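Long-range contact in 3-hydroxyisobutyryl-CoA hydrolase (Mycobacterium thermoresistibile, PDB 4HDT), which probably hydrolyses 3-hydroxyisobutyryl-CoA to 3-hydroxyisobutyrate and free CoA, as a zinc-binding member of the crotonase-like family: residues Lys163-Phe175 with Leu260-Leu273. Residues are numbered along the deposited sequence; the frame is centred on the assembly and turned at random.
Sequences KLGLHAALTGAPF and LIATRSPIALSVTL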
# COMPACT_ATOMS: atom_id res chain seq x y z
N LYS A 163 -4.28 7.64 -15.60
CA LYS A 163 -5.18 7.53 -14.46
C LYS A 163 -5.16 6.12 -13.87
O LYS A 163 -6.08 5.76 -13.15
CB LYS A 163 -6.61 7.90 -14.86
CG LYS A 163 -6.75 9.29 -15.47
CD LYS A 163 -6.28 10.36 -14.51
CE LYS A 163 -6.37 11.74 -15.12
NZ LYS A 163 -5.63 12.70 -14.27
N LEU A 164 -4.14 5.33 -14.19
CA LEU A 164 -4.06 3.98 -13.64
C LEU A 164 -4.12 3.96 -12.11
O LEU A 164 -4.72 3.05 -11.50
CB LEU A 164 -2.80 3.27 -14.11
CG LEU A 164 -2.66 2.90 -15.61
CD1 LEU A 164 -1.40 2.10 -15.83
CD2 LEU A 164 -3.85 2.19 -16.19
N GLY A 165 -3.50 4.96 -11.49
CA GLY A 165 -3.54 5.06 -10.02
C GLY A 165 -4.94 5.27 -9.46
O GLY A 165 -5.33 4.67 -8.41
N LEU A 166 -5.75 6.11 -10.11
CA LEU A 166 -7.14 6.29 -9.65
C LEU A 166 -7.94 5.02 -9.80
O LEU A 166 -8.77 4.67 -8.95
CB LEU A 166 -7.87 7.41 -10.43
CG LEU A 166 -7.37 8.78 -10.19
CD1 LEU A 166 -8.20 9.78 -11.00
CD2 LEU A 166 -7.43 9.12 -8.74
N HIS A 167 -7.75 4.34 -10.92
CA HIS A 167 -8.40 3.06 -11.11
C HIS A 167 -8.08 2.09 -9.96
O HIS A 167 -8.98 1.49 -9.39
CB HIS A 167 -8.05 2.50 -12.49
CG HIS A 167 -8.50 1.10 -12.71
ND1 HIS A 167 -9.81 0.78 -13.02
CD2 HIS A 167 -7.82 -0.07 -12.65
CE1 HIS A 167 -9.91 -0.52 -13.16
NE2 HIS A 167 -8.73 -1.07 -12.92
N ALA A 168 -6.80 1.89 -9.70
CA ALA A 168 -6.41 1.01 -8.61
C ALA A 168 -7.02 1.46 -7.27
O ALA A 168 -7.50 0.62 -6.50
CB ALA A 168 -4.91 0.91 -8.54
N ALA A 169 -7.03 2.77 -7.03
CA ALA A 169 -7.46 3.32 -5.72
C ALA A 169 -8.98 3.23 -5.52
O ALA A 169 -9.46 2.97 -4.41
CB ALA A 169 -7.02 4.75 -5.61
N LEU A 170 -9.76 3.45 -6.59
CA LEU A 170 -11.22 3.49 -6.47
C LEU A 170 -11.82 2.11 -6.56
O LEU A 170 -12.77 1.79 -5.83
CB LEU A 170 -11.80 4.45 -7.51
CG LEU A 170 -11.39 5.89 -7.35
CD1 LEU A 170 -12.06 6.75 -8.42
CD2 LEU A 170 -11.66 6.50 -5.97
N THR A 171 -11.28 1.27 -7.45
CA THR A 171 -11.74 -0.12 -7.49
C THR A 171 -11.27 -0.88 -6.26
O THR A 171 -11.98 -1.74 -5.77
CB THR A 171 -11.28 -0.92 -8.74
OG1 THR A 171 -9.85 -1.06 -8.76
CG2 THR A 171 -11.82 -0.24 -10.06
N GLY A 172 -10.06 -0.57 -5.82
CA GLY A 172 -9.38 -1.39 -4.81
C GLY A 172 -9.03 -2.80 -5.25
O GLY A 172 -8.76 -3.69 -4.39
N ALA A 173 -9.05 -3.02 -6.56
CA ALA A 173 -8.81 -4.35 -7.15
C ALA A 173 -7.33 -4.70 -7.20
O ALA A 173 -6.47 -3.83 -7.39
CB ALA A 173 -9.39 -4.40 -8.55
N PRO A 174 -7.01 -6.00 -7.08
CA PRO A 174 -5.63 -6.42 -7.26
C PRO A 174 -5.11 -6.28 -8.69
O PRO A 174 -5.88 -6.39 -9.70
CB PRO A 174 -5.64 -7.88 -6.82
CG PRO A 174 -7.03 -8.32 -7.06
CD PRO A 174 -7.93 -7.14 -6.92
N PHE A 175 -3.80 -6.09 -8.77
CA PHE A 175 -3.06 -6.04 -10.04
C PHE A 175 -1.79 -6.91 -9.95
O PHE A 175 -1.38 -7.31 -8.86
CB PHE A 175 -2.76 -4.57 -10.45
CG PHE A 175 -2.11 -3.70 -9.38
CD1 PHE A 175 -0.73 -3.65 -9.24
CD2 PHE A 175 -2.91 -2.91 -8.55
CE1 PHE A 175 -0.14 -2.82 -8.29
CE2 PHE A 175 -2.34 -2.11 -7.58
CZ PHE A 175 -0.94 -2.06 -7.46
N LEU A 260 -17.60 -2.70 -9.37
CA LEU A 260 -16.76 -2.88 -8.17
C LEU A 260 -16.73 -1.60 -7.33
O LEU A 260 -16.92 -1.64 -6.11
CB LEU A 260 -15.36 -3.42 -8.49
CG LEU A 260 -14.45 -3.84 -7.35
CD1 LEU A 260 -15.17 -4.82 -6.45
CD2 LEU A 260 -13.12 -4.43 -7.82
N ILE A 261 -16.57 -0.46 -7.99
CA ILE A 261 -16.58 0.83 -7.33
C ILE A 261 -17.87 1.05 -6.57
O ILE A 261 -17.89 1.58 -5.46
CB ILE A 261 -16.35 1.99 -8.36
CG1 ILE A 261 -14.93 1.89 -8.91
CG2 ILE A 261 -16.59 3.35 -7.73
CD1 ILE A 261 -14.70 2.77 -10.10
N ALA A 262 -18.97 0.63 -7.19
CA ALA A 262 -20.27 0.86 -6.66
C ALA A 262 -20.51 0.08 -5.39
O ALA A 262 -21.45 0.39 -4.68
CB ALA A 262 -21.32 0.54 -7.72
N THR A 263 -19.68 -0.92 -5.09
CA THR A 263 -19.75 -1.61 -3.79
C THR A 263 -18.97 -0.94 -2.66
O THR A 263 -19.09 -1.38 -1.51
CB THR A 263 -19.22 -3.07 -3.86
OG1 THR A 263 -17.79 -3.09 -4.04
CG2 THR A 263 -19.98 -3.89 -4.94
N ARG A 264 -18.20 0.09 -2.96
CA ARG A 264 -17.26 0.65 -2.00
C ARG A 264 -17.90 1.78 -1.24
O ARG A 264 -18.98 2.29 -1.60
CB ARG A 264 -15.98 1.14 -2.71
CG ARG A 264 -15.26 0.16 -3.59
CD ARG A 264 -15.02 -1.15 -2.90
NE ARG A 264 -14.06 -1.96 -3.61
CZ ARG A 264 -13.69 -3.18 -3.24
NH1 ARG A 264 -14.28 -3.81 -2.23
NH2 ARG A 264 -12.75 -3.82 -3.91
N SER A 265 -17.29 2.13 -0.11
CA SER A 265 -17.82 3.19 0.73
C SER A 265 -17.89 4.51 -0.03
O SER A 265 -16.83 4.97 -0.50
CB SER A 265 -16.92 3.34 1.97
OG SER A 265 -17.06 4.60 2.59
N PRO A 266 -19.08 5.15 -0.13
CA PRO A 266 -19.14 6.47 -0.81
C PRO A 266 -18.20 7.54 -0.26
O PRO A 266 -17.47 8.17 -1.02
CB PRO A 266 -20.61 6.87 -0.70
CG PRO A 266 -21.32 5.54 -0.76
CD PRO A 266 -20.44 4.61 0.08
N ILE A 267 -18.15 7.69 1.07
CA ILE A 267 -17.28 8.71 1.64
C ILE A 267 -15.81 8.33 1.42
O ILE A 267 -15.02 9.17 1.01
CB ILE A 267 -17.59 9.02 3.12
CG1 ILE A 267 -16.81 10.24 3.61
CG2 ILE A 267 -17.31 7.81 4.00
CD1 ILE A 267 -17.08 11.52 2.85
N ALA A 268 -15.46 7.06 1.58
CA ALA A 268 -14.06 6.65 1.37
C ALA A 268 -13.61 6.86 -0.10
O ALA A 268 -12.52 7.32 -0.35
CB ALA A 268 -13.84 5.22 1.80
N LEU A 269 -14.49 6.52 -1.03
CA LEU A 269 -14.24 6.74 -2.47
C LEU A 269 -13.96 8.21 -2.71
O LEU A 269 -13.00 8.54 -3.40
CB LEU A 269 -15.44 6.33 -3.34
CG LEU A 269 -15.60 4.83 -3.52
CD1 LEU A 269 -17.03 4.53 -4.01
CD2 LEU A 269 -14.50 4.22 -4.40
N SER A 270 -14.81 9.06 -2.14
CA SER A 270 -14.73 10.52 -2.37
C SER A 270 -13.45 11.09 -1.79
O SER A 270 -12.80 11.94 -2.39
CB SER A 270 -15.96 11.21 -1.78
OG SER A 270 -17.16 10.66 -2.30
N VAL A 271 -13.10 10.62 -0.61
CA VAL A 271 -11.89 11.12 0.04
C VAL A 271 -10.66 10.59 -0.70
O VAL A 271 -9.64 11.28 -0.83
CB VAL A 271 -11.87 10.78 1.53
CG1 VAL A 271 -10.56 11.21 2.17
CG2 VAL A 271 -13.05 11.43 2.27
N THR A 272 -10.73 9.35 -1.19
CA THR A 272 -9.66 8.75 -1.97
C THR A 272 -9.38 9.53 -3.26
O THR A 272 -8.23 9.83 -3.57
CB THR A 272 -9.94 7.26 -2.24
OG1 THR A 272 -9.91 6.58 -0.98
CG2 THR A 272 -8.85 6.66 -3.13
N LEU A 273 -10.44 9.87 -3.98
CA LEU A 273 -10.27 10.68 -5.18
C LEU A 273 -9.58 12.01 -4.85
O LEU A 273 -8.61 12.41 -5.52
CB LEU A 273 -11.60 10.91 -5.88
CG LEU A 273 -11.58 11.76 -7.17
CD1 LEU A 273 -10.62 11.13 -8.17
CD2 LEU A 273 -12.99 11.86 -7.74
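L170 is the knob of this contact. Its side chain sits in a hole formed by I261, L269, T272 and L273. L170 CD2 lies 3.5 Å from L269 O and also meets L269 CD2. Nearby, A169 CB abuts T272 CG2 at 3.6 Å, and L166 CD2 meets L273 CD1. This is the tight, apolar part: helix 164-171 runs nearly antiparallel to helix 266-273, at 159°. I242 of helix 239-249 also touches L170. The contact joins helix 164-171 to the end of helix 252-261 and the start of helix 266-279, away from the zinc sites.

The other end is looser and mixed: L260, A173 and R264 are partly exposed, while T171 is buried. The R264 chain bends at its second torsion (-50°) and brings its guanidinium side-on to T171 O. R264 NE (3.0 Å) and R264 NH2 (2.9 Å) both donate to T171 O. This oxygen lies close to the guanidinium plane. The NH2 bond is in the carbonyl plane, whereas NE comes from above it. L260 CD1 lies above one guanidinium face of R264, offset toward the rim, and L260 CD2 reaches A173 CB at 3.8 Å.

T171 OG1 accepts from A173 N, an ST turn, and also donates to H167 O one turn back. The positive guanidinium probably complements the partial negative charge of the helix C-terminus, adding a polar clamp to the leucine-rich interface.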